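Local atomic coordinates of putative nucleoprotein (Infectious salmon anemia virus, PDB entry 4EWC), a protein that encapsidates the negative-strand viral RNA, protecting it from nucleases and forming the ribonucleoprotein that serves as template for transcription and replication. Residues A[178-182]-A[268-272]; A[433-437]-A[475-479]; A[453-459]-A[583-589]. All coordinates share one frame. Residue numbers count along the deposited sequence, not the author numbering.

How the contacts relate
Followed from the N terminus, the chain first closes contact 1: helix 174-188 meets the C-terminal end of helix 253-269 after 85 intervening residues that include strands 209-214 and 219-224. Contacts 2 and 3 open later and cross, since their segments alternate in the order 433-437, 453-459, 475-479, 583-589. Contact 2 brings together the loop before helix 438-449 and the loop after helix 457-463; contact 3 ties the start of helix 457-463 to the tail after strand 577-583. Segment 268-272 touches both: D272 OD1 lies 3.4 Å from T479 OG1, and S270 O lies 3.9 Å from A453 CB. Contacts 2 and 3 stay about 10 Å apart at their nearest atoms.

Contact 1: A[178-182]-A[268-272]; sequences QAIMR and VLSAD. Unlike the reference sequence in segment 178-182: M181 (reference Ile).
This is a helix-to-helix-end contact, closed by a salt bridge, between helix 174-188 and the end region of helix 253-269. Segment 178-182 is regular alpha helix (phi/psi near -62/-42), with R182 N bonded to Q178 O at 3.1 Å. V268 is still helical (-65/-40); L269 (-82/-14) and S270 (-67/-19) keep turn-like angles, and D272 N makes a weak 3.1 Å bond to L269 O. The closest CA pair is Q178 and V268, 6.4 Å apart, and the segments together bury 287 Å². V268, chi1 t, points its CB at the helix: its CG2 is 3.9 Å from CG of M181, a selenomethionine where the reference has Ile. The end of M181 leads away, and its side chain also touches M261, I264 and M265; with V268 it packs on I394 of helix 394-402 in the apolar core of this alpha-helical nucleoprotein. R182 (chi1 to chi3 m, t, t; chi4 -86°) reaches along the partner segment to D272 (chi1 m). R182 NH1 and NH2 both donate to D272 OD2, at 3.0 and 2.8 Å, a bifurcated acceptor; NH2 also bonds weakly to D272 OD1 at 2.6 Å. L269 CD2 comes 3.3 Å from R182 NH1.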
ATOM      1  N   GLN A 178      14.818  23.436  10.030  1.00 44.60           N
ATOM      2  CA  GLN A 178      13.483  23.988   9.794  1.00 47.59           C
ATOM      3  C   GLN A 178      13.330  25.376  10.389  1.00 47.28           C
ATOM      4  O   GLN A 178      12.814  26.293   9.748  1.00 43.18           O
ATOM      5  CB  GLN A 178      12.423  23.100  10.439  1.00 45.77           C
ATOM      6  CG  GLN A 178      12.374  21.705   9.892  1.00 46.26           C
ATOM      7  CD  GLN A 178      12.102  21.698   8.415  1.00 47.66           C
ATOM      8  OE1 GLN A 178      10.994  22.008   7.985  1.00 46.77           O
ATOM      9  NE2 GLN A 178      13.123  21.337   7.617  1.00 51.86           N
ATOM     10  N   ALA A 179      13.768  25.506  11.636  1.00 43.25           N
ATOM     11  CA  ALA A 179      13.658  26.758  12.363  1.00 40.29           C
ATOM     12  C   ALA A 179      14.454  27.875  11.682  1.00 46.69           C
ATOM     13  O   ALA A 179      14.001  29.017  11.618  1.00 49.94           O
ATOM     14  CB  ALA A 179      14.101  26.564  13.802  1.00 37.17           C
ATOM     15  N   ILE A 180      15.633  27.533  11.170  1.00 43.72           N
ATOM     16  CA  ILE A 180      16.508  28.492  10.503  1.00 44.65           C
ATOM     17  C   ILE A 180      15.872  29.055   9.213  1.00 48.20           C
ATOM     18  O   ILE A 180      15.845  30.268   9.001  1.00 46.17           O
ATOM     19  CB  ILE A 180      17.916  27.867  10.272  1.00 46.41           C
ATOM     20  CG1 ILE A 180      18.674  27.831  11.611  1.00 51.11           C
ATOM     21  CG2 ILE A 180      18.715  28.617   9.230  1.00 40.10           C
ATOM     22  CD1 ILE A 180      19.883  26.903  11.644  1.00 46.00           C
HETATM   23  N   MSE A 181      15.324  28.186   8.370  1.00 48.12           N
HETATM   24  CA  MSE A 181      14.638  28.658   7.170  1.00 49.29           C
HETATM   25  C   MSE A 181      13.400  29.520   7.484  1.00 45.77           C
HETATM   26  O   MSE A 181      13.101  30.471   6.763  1.00 44.74           O
HETATM   27  CB  MSE A 181      14.212  27.492   6.267  1.00 45.34           C
HETATM   28  CG  MSE A 181      15.306  26.774   5.554  1.00 39.10           C
HETATM   29 SE   MSE A 181      16.539  27.963   4.571  0.71 48.75          SE
HETATM   30  CE  MSE A 181      15.341  29.047   3.502  1.00 39.68           C
ATOM     31  N   ARG A 182      12.672  29.161   8.532  1.00 45.56           N
ATOM     32  CA  ARG A 182      11.447  29.871   8.872  1.00 48.36           C
ATOM     33  C   ARG A 182      11.794  31.267   9.334  1.00 47.92           C
ATOM     34  O   ARG A 182      11.130  32.239   8.969  1.00 48.42           O
ATOM     35  CB  ARG A 182      10.658  29.129   9.955  1.00 51.97           C
ATOM     36  CG  ARG A 182       9.851  27.960   9.441  1.00 48.79           C
ATOM     37  CD  ARG A 182       9.167  27.224  10.589  1.00 54.57           C
ATOM     38  NE  ARG A 182       8.697  25.891  10.194  1.00 63.32           N
ATOM     39  CZ  ARG A 182       7.517  25.643   9.615  1.00 70.43           C
ATOM     40  NH1 ARG A 182       6.672  26.639   9.358  1.00 68.91           N
ATOM     41  NH2 ARG A 182       7.175  24.396   9.294  1.00 62.06           N
ATOM     42  N   VAL A 268      10.160  23.025   2.889  1.00 40.65           N
ATOM     43  CA  VAL A 268      10.217  23.140   4.346  1.00 44.84           C
ATOM     44  C   VAL A 268       8.822  23.147   4.955  1.00 52.78           C
ATOM     45  O   VAL A 268       8.565  22.513   5.995  1.00 53.55           O
ATOM     46  CB  VAL A 268      10.960  24.432   4.768  1.00 44.64           C
ATOM     47  CG1 VAL A 268      10.528  24.905   6.135  1.00 49.09           C
ATOM     48  CG2 VAL A 268      12.451  24.222   4.707  1.00 46.85           C
ATOM     49  N   LEU A 269       7.913  23.848   4.281  1.00 47.73           N
ATOM     50  CA  LEU A 269       6.573  24.049   4.797  1.00 46.91           C
ATOM     51  C   LEU A 269       5.641  22.873   4.521  1.00 49.72           C
ATOM     52  O   LEU A 269       4.569  22.799   5.104  1.00 53.72           O
ATOM     53  CB  LEU A 269       5.960  25.308   4.198  1.00 46.62           C
ATOM     54  CG  LEU A 269       6.626  26.606   4.592  1.00 50.15           C
ATOM     55  CD1 LEU A 269       5.880  27.746   3.941  1.00 52.24           C
ATOM     56  CD2 LEU A 269       6.670  26.764   6.095  1.00 47.25           C
ATOM     57  N   SER A 270       6.031  21.963   3.631  1.00 47.01           N
ATOM     58  CA  SER A 270       5.131  20.874   3.266  1.00 46.93           C
ATOM     59  C   SER A 270       4.880  19.900   4.427  1.00 49.31           C
ATOM     60  O   SER A 270       3.885  19.181   4.442  1.00 54.02           O
ATOM     61  CB  SER A 270       5.593  20.146   1.989  1.00 45.02           C
ATOM     62  OG  SER A 270       6.870  19.562   2.148  1.00 51.09           O
ATOM     63  N   ALA A 271       5.755  19.916   5.426  1.00 52.82           N
ATOM     64  CA  ALA A 271       5.576  19.064   6.595  1.00 49.52           C
ATOM     65  C   ALA A 271       4.419  19.559   7.441  1.00 55.87           C
ATOM     66  O   ALA A 271       3.734  18.765   8.086  1.00 58.77           O
ATOM     67  CB  ALA A 271       6.850  18.989   7.419  1.00 54.46           C
ATOM     68  N   ASP A 272       4.179  20.865   7.433  1.00 55.25           N
ATOM     69  CA  ASP A 272       3.019  21.410   8.138  1.00 50.17           C
ATOM     70  C   ASP A 272       1.717  20.928   7.552  1.00 54.55           C
ATOM     71  O   ASP A 272       0.745  20.712   8.276  1.00 58.60           O
ATOM     72  CB  ASP A 272       3.030  22.930   8.131  1.00 51.15           C
ATOM     73  CG  ASP A 272       4.338  23.500   8.644  1.00 70.80           C
ATOM     74  OD1 ASP A 272       5.123  22.761   9.299  1.00 66.72           O
ATOM     75  OD2 ASP A 272       4.581  24.705   8.388  1.00 72.59           O
TER

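Contact 2: A[433-437]-A[475-479]; sequences NSTFT and KANTT
Two irregular loops of the orthomyxovirus nucleoprotein C-terminal family region meet here. The first, between strand 429-432 and helix 438-449, is built on an Asx turn and Asx motif at N433; the second, 475-479, lies between helix 457-463 and strand 488-491. N433, nearly extended at phi/psi -158/-167 with chi1 p, turns OD1 back over its own loop: OD1 accepts from T435 N at 2.8 Å, F436 N at 2.7 Å and T435 OG1 at 3.0 Å. The backbone closes the same turn through N433 N to F436 O, 2.9 Å. S434 (-61/-37) carries the chain round to T435 (-96/-49, chi1 p), whose CA lies 4.7 Å from that of A476, the nearest CA pair. A476 is extended (-68/159), its CB directed toward the first loop. T435 CB comes within 4.2 Å of K475 C. F436 (-89/81, chi1 t, chi2 -87°) extends its ring along segment 475-479: CD2 is 4.1 Å from A476 CB and 3.6 Å from T478 O, and CE2 is 3.7 Å from T479 CA. A441 of helix 438-449 and Q175 of helix 174-188 also touch F436. T437 then takes the N-cap position of helix 438-449. No direct hydrogen bond joins the segments, which bury 250 Å² together; a water bridges them instead, donating to T435 O at 2.9 Å and accepting from K475 N at 2.6 Å.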
ATOM      1  N   ASN A 433      10.291  11.956  20.686  1.00 57.62           N
ATOM      2  CA  ASN A 433       9.616  11.727  21.947  1.00 53.06           C
ATOM      3  C   ASN A 433       8.400  10.802  21.775  1.00 58.29           C
ATOM      4  O   ASN A 433       8.254  10.167  20.738  1.00 57.32           O
ATOM      5  CB  ASN A 433       9.268  13.059  22.623  1.00 51.78           C
ATOM      6  CG  ASN A 433       8.211  13.867  21.870  1.00 54.48           C
ATOM      7  OD1 ASN A 433       7.299  13.318  21.257  1.00 56.76           O
ATOM      8  ND2 ASN A 433       8.318  15.186  21.951  1.00 51.97           N
ATOM      9  N   SER A 434       7.539  10.724  22.787  1.00 54.51           N
ATOM     10  CA  SER A 434       6.379   9.832  22.736  1.00 57.64           C
ATOM     11  C   SER A 434       5.412  10.152  21.583  1.00 58.77           C
ATOM     12  O   SER A 434       4.835   9.236  20.982  1.00 57.73           O
ATOM     13  CB  SER A 434       5.616   9.842  24.071  1.00 56.42           C
ATOM     14  OG  SER A 434       4.989  11.095  24.304  1.00 54.01           O
ATOM     15  N   THR A 435       5.230  11.440  21.293  1.00 50.44           N
ATOM     16  CA  THR A 435       4.272  11.844  20.275  1.00 56.78           C
ATOM     17  C   THR A 435       4.933  12.081  18.908  1.00 57.75           C
ATOM     18  O   THR A 435       4.475  11.577  17.876  1.00 54.34           O
ATOM     19  CB  THR A 435       3.472  13.084  20.719  1.00 58.54           C
ATOM     20  OG1 THR A 435       4.381  14.148  21.016  1.00 60.84           O
ATOM     21  CG2 THR A 435       2.659  12.756  21.967  1.00 54.83           C
ATOM     22  N   PHE A 436       6.014  12.851  18.912  1.00 59.04           N
ATOM     23  CA  PHE A 436       6.830  13.043  17.726  1.00 51.85           C
ATOM     24  C   PHE A 436       7.900  11.954  17.690  1.00 49.15           C
ATOM     25  O   PHE A 436       9.041  12.192  18.087  1.00 50.73           O
ATOM     26  CB  PHE A 436       7.466  14.429  17.780  1.00 53.23           C
ATOM     27  CG  PHE A 436       7.963  14.923  16.447  1.00 53.95           C
ATOM     28  CD1 PHE A 436       9.252  14.613  15.996  1.00 55.65           C
ATOM     29  CD2 PHE A 436       7.153  15.708  15.643  1.00 51.00           C
ATOM     30  CE1 PHE A 436       9.707  15.073  14.754  1.00 52.31           C
ATOM     31  CE2 PHE A 436       7.607  16.169  14.387  1.00 48.95           C
ATOM     32  CZ  PHE A 436       8.876  15.853  13.951  1.00 45.81           C
ATOM     33  N   THR A 437       7.525  10.762  17.225  1.00 47.66           N
ATOM     34  CA  THR A 437       8.432   9.606  17.218  1.00 48.12           C
ATOM     35  C   THR A 437       9.357   9.606  16.012  1.00 51.59           C
ATOM     36  O   THR A 437       9.259  10.470  15.138  1.00 53.42           O
ATOM     37  CB  THR A 437       7.667   8.267  17.215  1.00 51.39           C
ATOM     38  OG1 THR A 437       7.082   8.052  15.927  1.00 54.46           O
ATOM     39  CG2 THR A 437       6.571   8.266  18.266  1.00 54.88           C
ATOM     40  N   LYS A 475       0.588  10.781  16.499  1.00 54.51           N
ATOM     41  CA  LYS A 475       0.011  11.388  17.709  1.00 57.97           C
ATOM     42  C   LYS A 475       0.381  12.871  17.887  1.00 53.19           C
ATOM     43  O   LYS A 475      -0.324  13.613  18.553  1.00 46.17           O
ATOM     44  CB  LYS A 475       0.355  10.560  18.961  1.00 57.49           C
ATOM     45  CG  LYS A 475       0.020   9.064  18.857  1.00 58.68           C
ATOM     46  CD  LYS A 475      -1.342   8.855  18.186  1.00 67.52           C
ATOM     47  CE  LYS A 475      -1.727   7.374  18.084  1.00 75.75           C
ATOM     48  NZ  LYS A 475      -3.069   7.216  17.425  1.00 70.18           N
ATOM     49  N   ALA A 476       1.480  13.305  17.278  1.00 54.96           N
ATOM     50  CA  ALA A 476       1.889  14.704  17.374  1.00 52.67           C
ATOM     51  C   ALA A 476       0.905  15.616  16.644  1.00 53.11           C
ATOM     52  O   ALA A 476       0.172  15.172  15.765  1.00 54.91           O
ATOM     53  CB  ALA A 476       3.295  14.892  16.819  1.00 48.39           C
ATOM     54  N   ASN A 477       0.901  16.898  16.993  1.00 55.36           N
ATOM     55  CA  ASN A 477       0.065  17.861  16.280  1.00 52.40           C
ATOM     56  C   ASN A 477       0.837  18.919  15.502  1.00 51.28           C
ATOM     57  O   ASN A 477       0.258  19.836  14.943  1.00 47.60           O
ATOM     58  CB  ASN A 477      -0.871  18.528  17.267  1.00 56.05           C
ATOM     59  CG  ASN A 477      -1.891  17.565  17.798  1.00 70.36           C
ATOM     60  OD1 ASN A 477      -2.290  16.630  17.088  1.00 70.05           O
ATOM     61  ND2 ASN A 477      -2.315  17.762  19.050  1.00 63.34           N
ATOM     62  N   THR A 478       2.157  18.794  15.488  1.00 53.32           N
ATOM     63  CA  THR A 478       3.003  19.811  14.889  1.00 52.17           C
ATOM     64  C   THR A 478       4.463  19.391  14.907  1.00 55.24           C
ATOM     65  O   THR A 478       4.881  18.558  15.724  1.00 52.80           O
ATOM     66  CB  THR A 478       2.872  21.172  15.612  1.00 50.14           C
ATOM     67  OG1 THR A 478       3.655  22.156  14.925  1.00 50.29           O
ATOM     68  CG2 THR A 478       3.302  21.062  17.049  1.00 34.19           C
ATOM     69  N   THR A 479       5.220  19.983  13.989  1.00 49.84           N
ATOM     70  CA  THR A 479       6.646  19.734  13.850  1.00 49.27           C
ATOM     71  C   THR A 479       7.437  20.633  14.799  1.00 48.16           C
ATOM     72  O   THR A 479       8.594  20.360  15.101  1.00 51.39           O
ATOM     73  CB  THR A 479       7.119  19.982  12.392  1.00 45.31           C
ATOM     74  OG1 THR A 479       6.559  21.210  11.915  1.00 48.84           O
ATOM     75  CG2 THR A 479       6.632  18.884  11.486  1.00 48.80           C
TER
HETATM   76  O   HOH W   1       2.756   9.394  17.120  1.00 51.82           O

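Contact 3: A[453-459]-A[583-589]; sequences AFCSADI and ISGVGLF
Segment 583-589 curves against the loop 453-456 and the first turn of helix 457-463, and the fit depends on a small side chain meeting a bare stretch of backbone. A457 points its CB at G587, reaching CA at 3.7 Å; their CA atoms, 4.3 Å apart, are the nearest pair. Beside this bump, L588 (chi1 m, chi2 p) places CD1 4.1 Å from A457 CB and CD2 3.8 Å from A453 O. F589, in the left-handed region at phi/psi 65/12, turns its ring into the hollow by A453 and F454: CE2 lies 3.5 Å from A453 O and 4.0 Å from F454 CE1, and CZ is 4.3 Å from A453 CB. At the other end I583 fills the space beside the helix start, its CG2 3.6 Å from S456 CB and its CD1 4.2 Å from I459 CD1.

A457 N donates to V586 O (3.2 Å, 165°). D458 OD2 accepts from S584 N at 3.1 Å and, very short, from S584 OG at 2.4 Å; D458 OD1 forms a salt bridge with R469. A water lies in the remaining gap, donating to A453 O and C455 O, each at 2.8 Å, and weakly accepting from L588 N at 3.2 Å. The two segments bury 482 Å² between them; the second subunit packs on the same region, its W514 ring meeting that of F589 and its S513 bonded to F589 O. An N-cap lies on one segment, where S456 (-48/136) accepts weakly through OG from I459 N at 3.3 Å, and an ST turn on the other, with S584 OG accepting from V586 N at 3.2 Å; D458 OD2 links the two through S584.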
ATOM      1  N   ALA A 453       2.435  17.147   0.871  1.00 43.95           N
ATOM      2  CA  ALA A 453       1.732  16.252   1.799  1.00 42.04           C
ATOM      3  C   ALA A 453       0.784  15.300   1.072  1.00 41.82           C
ATOM      4  O   ALA A 453       0.235  14.395   1.683  1.00 40.31           O
ATOM      5  CB  ALA A 453       0.978  17.044   2.876  1.00 38.49           C
ATOM      6  N   PHE A 454       0.598  15.489  -0.227  1.00 41.12           N
ATOM      7  CA  PHE A 454      -0.450  14.758  -0.922  1.00 38.78           C
ATOM      8  C   PHE A 454       0.079  13.657  -1.801  1.00 38.85           C
ATOM      9  O   PHE A 454      -0.632  13.146  -2.672  1.00 37.16           O
ATOM     10  CB  PHE A 454      -1.343  15.734  -1.696  1.00 37.00           C
ATOM     11  CG  PHE A 454      -1.862  16.839  -0.837  1.00 42.06           C
ATOM     12  CD1 PHE A 454      -2.677  16.548   0.248  1.00 39.83           C
ATOM     13  CD2 PHE A 454      -1.480  18.149  -1.048  1.00 40.65           C
ATOM     14  CE1 PHE A 454      -3.127  17.540   1.069  1.00 39.17           C
ATOM     15  CE2 PHE A 454      -1.937  19.154  -0.208  1.00 42.16           C
ATOM     16  CZ  PHE A 454      -2.763  18.843   0.847  1.00 38.92           C
ATOM     17  N   CYS A 455       1.333  13.284  -1.548  1.00 42.40           N
ATOM     18  CA  CYS A 455       2.015  12.263  -2.344  1.00 41.31           C
ATOM     19  C   CYS A 455       1.502  10.897  -1.953  1.00 41.78           C
ATOM     20  O   CYS A 455       1.060  10.698  -0.836  1.00 44.48           O
ATOM     21  CB  CYS A 455       3.516  12.309  -2.112  1.00 44.40           C
ATOM     22  SG  CYS A 455       4.457  11.048  -3.015  1.00 43.78           S
ATOM     23  N   SER A 456       1.565   9.961  -2.882  1.00 40.48           N
ATOM     24  CA  SER A 456       1.259   8.571  -2.601  1.00 45.53           C
ATOM     25  C   SER A 456       1.985   8.079  -1.347  1.00 46.63           C
ATOM     26  O   SER A 456       3.177   8.364  -1.148  1.00 45.18           O
ATOM     27  CB  SER A 456       1.661   7.701  -3.804  1.00 45.70           C
ATOM     28  OG  SER A 456       1.835   6.345  -3.424  1.00 51.04           O
ATOM     29  N   ALA A 457       1.260   7.356  -0.497  1.00 44.31           N
ATOM     30  CA  ALA A 457       1.851   6.768   0.701  1.00 44.16           C
ATOM     31  C   ALA A 457       2.899   5.713   0.354  1.00 41.93           C
ATOM     32  O   ALA A 457       3.932   5.634   1.016  1.00 43.72           O
ATOM     33  CB  ALA A 457       0.773   6.166   1.598  1.00 43.84           C
ATOM     34  N   ASP A 458       2.623   4.906  -0.669  1.00 41.56           N
ATOM     35  CA  ASP A 458       3.586   3.915  -1.132  1.00 43.02           C
ATOM     36  C   ASP A 458       4.912   4.586  -1.450  1.00 43.21           C
ATOM     37  O   ASP A 458       5.977   4.087  -1.081  1.00 42.89           O
ATOM     38  CB  ASP A 458       3.092   3.208  -2.376  1.00 38.92           C
ATOM     39  CG  ASP A 458       1.837   2.400  -2.131  1.00 48.23           C
ATOM     40  OD1 ASP A 458       1.968   1.313  -1.528  1.00 47.73           O
ATOM     41  OD2 ASP A 458       0.731   2.839  -2.564  1.00 47.14           O
ATOM     42  N   ILE A 459       4.835   5.724  -2.135  1.00 42.36           N
ATOM     43  CA  ILE A 459       6.018   6.464  -2.511  1.00 42.11           C
ATOM     44  C   ILE A 459       6.766   6.949  -1.281  1.00 45.83           C
ATOM     45  O   ILE A 459       7.976   6.692  -1.145  1.00 43.32           O
ATOM     46  CB  ILE A 459       5.712   7.655  -3.440  1.00 43.45           C
ATOM     47  CG1 ILE A 459       5.074   7.177  -4.732  1.00 46.62           C
ATOM     48  CG2 ILE A 459       7.002   8.443  -3.763  1.00 38.85           C
ATOM     49  CD1 ILE A 459       4.772   8.308  -5.712  1.00 42.59           C
ATOM     50  N   ILE A 583       1.728   2.465  -7.397  1.00 44.56           N
ATOM     51  CA  ILE A 583       1.027   3.541  -6.701  1.00 51.54           C
ATOM     52  C   ILE A 583      -0.434   3.098  -6.527  1.00 48.69           C
ATOM     53  O   ILE A 583      -1.209   3.059  -7.493  1.00 48.29           O
ATOM     54  CB  ILE A 583       1.132   4.881  -7.471  1.00 46.39           C
ATOM     55  CG1 ILE A 583       2.593   5.215  -7.715  1.00 45.21           C
ATOM     56  CG2 ILE A 583       0.478   6.011  -6.713  1.00 43.15           C
ATOM     57  CD1 ILE A 583       2.797   6.283  -8.771  1.00 44.01           C
ATOM     58  N   SER A 584      -0.782   2.742  -5.295  1.00 45.99           N
ATOM     59  CA  SER A 584      -2.072   2.128  -4.989  1.00 47.52           C
ATOM     60  C   SER A 584      -3.230   3.103  -5.032  1.00 44.80           C
ATOM     61  O   SER A 584      -4.358   2.725  -5.350  1.00 48.41           O
ATOM     62  CB  SER A 584      -2.046   1.480  -3.601  1.00 43.32           C
ATOM     63  OG  SER A 584      -1.652   2.418  -2.625  1.00 46.62           O
ATOM     64  N   GLY A 585      -2.947   4.351  -4.697  1.00 43.82           N
ATOM     65  CA  GLY A 585      -3.973   5.358  -4.584  1.00 47.44           C
ATOM     66  C   GLY A 585      -4.162   5.734  -3.124  1.00 49.06           C
ATOM     67  O   GLY A 585      -4.717   6.784  -2.820  1.00 47.29           O
ATOM     68  N   VAL A 586      -3.706   4.880  -2.214  1.00 41.38           N
ATOM     69  CA  VAL A 586      -3.757   5.223  -0.801  1.00 43.79           C
ATOM     70  C   VAL A 586      -2.754   6.336  -0.541  1.00 48.33           C
ATOM     71  O   VAL A 586      -1.662   6.357  -1.124  1.00 53.36           O
ATOM     72  CB  VAL A 586      -3.442   4.012   0.131  1.00 43.83           C
ATOM     73  CG1 VAL A 586      -3.396   4.455   1.593  1.00 47.48           C
ATOM     74  CG2 VAL A 586      -4.485   2.948  -0.037  1.00 47.95           C
ATOM     75  N   GLY A 587      -3.122   7.278   0.313  1.00 41.40           N
ATOM     76  CA  GLY A 587      -2.174   8.278   0.707  1.00 41.94           C
ATOM     77  C   GLY A 587      -2.165   8.434   2.203  1.00 45.29           C
ATOM     78  O   GLY A 587      -2.746   7.642   2.959  1.00 42.36           O
ATOM     79  N   LEU A 588      -1.453   9.462   2.632  1.00 43.28           N
ATOM     80  CA  LEU A 588      -1.580   9.967   3.978  1.00 47.98           C
ATOM     81  C   LEU A 588      -3.033  10.476   4.029  1.00 52.05           C
ATOM     82  O   LEU A 588      -3.656  10.686   2.982  1.00 60.03           O
ATOM     83  CB  LEU A 588      -0.546  11.082   4.174  1.00 48.20           C
ATOM     84  CG  LEU A 588       0.946  10.771   4.469  1.00 42.81           C
ATOM     85  CD1 LEU A 588       1.540   9.632   3.679  1.00 45.41           C
ATOM     86  CD2 LEU A 588       1.797  11.988   4.249  1.00 37.58           C
ATOM     87  N   PHE A 589      -3.610  10.647   5.207  1.00 48.22           N
ATOM     88  CA  PHE A 589      -5.046  11.064   5.318  1.00 46.87           C
ATOM     89  C   PHE A 589      -6.082  10.091   4.793  1.00 44.04           C
ATOM     90  O   PHE A 589      -7.236  10.458   4.656  1.00 51.31           O
ATOM     91  CB  PHE A 589      -5.341  12.423   4.673  1.00 40.23           C
ATOM     92  CG  PHE A 589      -4.237  13.404   4.819  1.00 45.80           C
ATOM     93  CD1 PHE A 589      -3.930  13.934   6.062  1.00 42.97           C
ATOM     94  CD2 PHE A 589      -3.491  13.797   3.715  1.00 45.77           C
ATOM     95  CE1 PHE A 589      -2.900  14.830   6.214  1.00 44.93           C
ATOM     96  CE2 PHE A 589      -2.458  14.706   3.849  1.00 44.97           C
ATOM     97  CZ  PHE A 589      -2.164  15.226   5.102  1.00 47.05           C
TER
HETATM   98  O   HOH W   2      -0.806  11.947   0.770  1.00 39.62           O